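Local coordinates for protein bifunctional endo-1,4-beta-xylanase A (Neocallimastix patriciarum, PDB 2VG9) that probably hydrolyses internal beta-1,4 linkages of xylan as a family 11 endo-xylanase, here a loop-swap variant of the fungal enzyme, at residues A[79-85]-A[203-209]. Residues are numbered along the deposited sequence; the frame is centred on the assembly and turned at random.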
# COMPACT_ATOMS: atom_id res chain seq x y z
N ALA A 79 -6.87 12.63 -3.06
CA ALA A 79 -6.28 12.27 -4.36
C ALA A 79 -7.32 12.33 -5.49
O ALA A 79 -8.51 12.21 -5.26
CB ALA A 79 -5.67 10.86 -4.31
N THR A 80 -6.83 12.50 -6.72
CA THR A 80 -7.55 12.08 -7.92
C THR A 80 -6.78 10.86 -8.43
O THR A 80 -5.57 10.78 -8.30
CB THR A 80 -7.64 13.19 -9.00
OG1 THR A 80 -6.33 13.66 -9.29
CG2 THR A 80 -8.45 14.38 -8.50
N TYR A 81 -7.51 9.87 -8.91
CA TYR A 81 -6.93 8.60 -9.29
C TYR A 81 -7.79 8.06 -10.43
O TYR A 81 -9.01 8.04 -10.32
CB TYR A 81 -6.88 7.67 -8.08
CG TYR A 81 -6.89 6.20 -8.37
CD1 TYR A 81 -5.87 5.59 -9.11
CD2 TYR A 81 -7.91 5.40 -7.87
CE1 TYR A 81 -5.88 4.20 -9.34
CE2 TYR A 81 -7.93 4.02 -8.09
CZ TYR A 81 -6.94 3.44 -8.83
OH TYR A 81 -6.99 2.09 -9.04
N LYS A 82 -7.14 7.66 -11.52
CA LYS A 82 -7.81 7.28 -12.74
C LYS A 82 -6.95 6.20 -13.41
O LYS A 82 -5.72 6.33 -13.47
CB LYS A 82 -7.91 8.53 -13.64
CG LYS A 82 -8.68 8.38 -14.94
CD LYS A 82 -9.01 9.78 -15.56
CE LYS A 82 -10.16 10.54 -14.78
NZ LYS A 82 -10.68 11.87 -15.43
N GLN A 83 -7.59 5.15 -13.91
CA GLN A 83 -6.95 4.20 -14.80
C GLN A 83 -7.34 4.56 -16.25
O GLN A 83 -8.53 4.69 -16.59
CB GLN A 83 -7.32 2.77 -14.43
CG GLN A 83 -6.55 1.73 -15.18
CD GLN A 83 -6.81 0.36 -14.66
OE1 GLN A 83 -6.18 -0.09 -13.69
NE2 GLN A 83 -7.73 -0.34 -15.30
N THR A 84 -6.36 4.71 -17.12
CA THR A 84 -6.67 5.18 -18.48
C THR A 84 -6.52 4.13 -19.59
O THR A 84 -7.03 4.32 -20.73
CB THR A 84 -5.87 6.43 -18.82
OG1 THR A 84 -4.48 6.11 -18.76
CG2 THR A 84 -6.17 7.54 -17.85
N ALA A 85 -5.81 3.05 -19.28
CA ALA A 85 -5.70 1.90 -20.17
C ALA A 85 -5.67 0.62 -19.34
O ALA A 85 -5.20 0.61 -18.22
CB ALA A 85 -4.44 1.99 -21.07
N SER A 203 -1.71 -2.06 -16.78
CA SER A 203 -2.55 -0.87 -16.89
C SER A 203 -1.72 0.39 -17.04
O SER A 203 -0.49 0.37 -16.88
CB SER A 203 -3.47 -0.72 -15.65
OG SER A 203 -2.69 -0.50 -14.48
N SER A 204 -2.42 1.49 -17.33
CA SER A 204 -1.86 2.84 -17.30
C SER A 204 -2.80 3.73 -16.50
O SER A 204 -4.01 3.48 -16.46
CB SER A 204 -1.73 3.36 -18.74
OG SER A 204 -0.88 2.47 -19.46
N GLY A 205 -2.26 4.75 -15.84
CA GLY A 205 -3.11 5.72 -15.18
C GLY A 205 -2.36 6.84 -14.50
O GLY A 205 -1.17 7.06 -14.78
N VAL A 206 -3.05 7.54 -13.60
CA VAL A 206 -2.49 8.66 -12.82
C VAL A 206 -3.09 8.65 -11.41
O VAL A 206 -4.22 8.24 -11.20
CB VAL A 206 -2.79 10.08 -13.46
CG1 VAL A 206 -2.05 10.28 -14.78
CG2 VAL A 206 -4.31 10.28 -13.70
N ALA A 207 -2.30 9.12 -10.44
CA ALA A 207 -2.77 9.31 -9.08
C ALA A 207 -2.12 10.59 -8.66
O ALA A 207 -0.88 10.68 -8.61
CB ALA A 207 -2.30 8.16 -8.17
N ASP A 208 -2.93 11.59 -8.33
CA ASP A 208 -2.39 12.83 -7.88
C ASP A 208 -2.79 13.00 -6.42
O ASP A 208 -3.93 13.36 -6.14
CB ASP A 208 -2.82 13.99 -8.80
CG ASP A 208 -2.26 15.33 -8.36
OD1 ASP A 208 -1.32 15.40 -7.51
OD2 ASP A 208 -2.78 16.33 -8.85
N VAL A 209 -1.85 12.69 -5.51
CA VAL A 209 -2.09 12.79 -4.05
C VAL A 209 -1.74 14.18 -3.49
O VAL A 209 -0.57 14.50 -3.23
CB VAL A 209 -1.36 11.61 -3.29
CG1 VAL A 209 -1.64 11.62 -1.76
CG2 VAL A 209 -1.75 10.26 -3.90
O HOH W 1 -5.66 15.48 -6.74
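Gln83 lays its side chain over Ser203 on the face of the sheet that also carries Tyr81, and its atoms can be followed outward. Gln83 CB lies 3.9 Å from Ser204 O; Gln83 CG, anti to the backbone N (chi1 -172°), comes closer to that same carbonyl oxygen, at 3.3 Å. The extended chain then carries CD alongside Ser203 CB and brings Gln83 OE1 to 3.4 Å from Ser203 CB. At the tip, OE1 is hydrogen-bonded to Ser91 OG, which also pairs with Tyr81 OH, while NE2 makes a weak hydrogen bond to Asp120. Shortening Gln83 to an alanine removes CG through NE2, which is likely to uncover Ser203 CB and cost Ser91 OG one of its polar partners.

The backbone evidence indicates an antiparallel pair with one irregularity. Reciprocal bonds join Thr80 with Asp208 and Lys82 with Val206; Lys82 N lies 3.0 Å from Val206 O, with an N-H...O angle of 159°. At the Thr80 end, a water donates to Asp208 O (2.8 Å) and is hydrogen-bonded to Thr80 OG1. Beyond Gln83, Ser204 O receives Thr84 N at 2.7 Å, with the donor 35° out of the carbonyl plane, and Ala85 N in a weak bond; Ser204 N returns a bond to Ala85 O. Thr84 and Ala85 thus both face Ser204, a classic beta bulge, here within the six-stranded antiparallel sheet of the family 11 beta-jelly-roll.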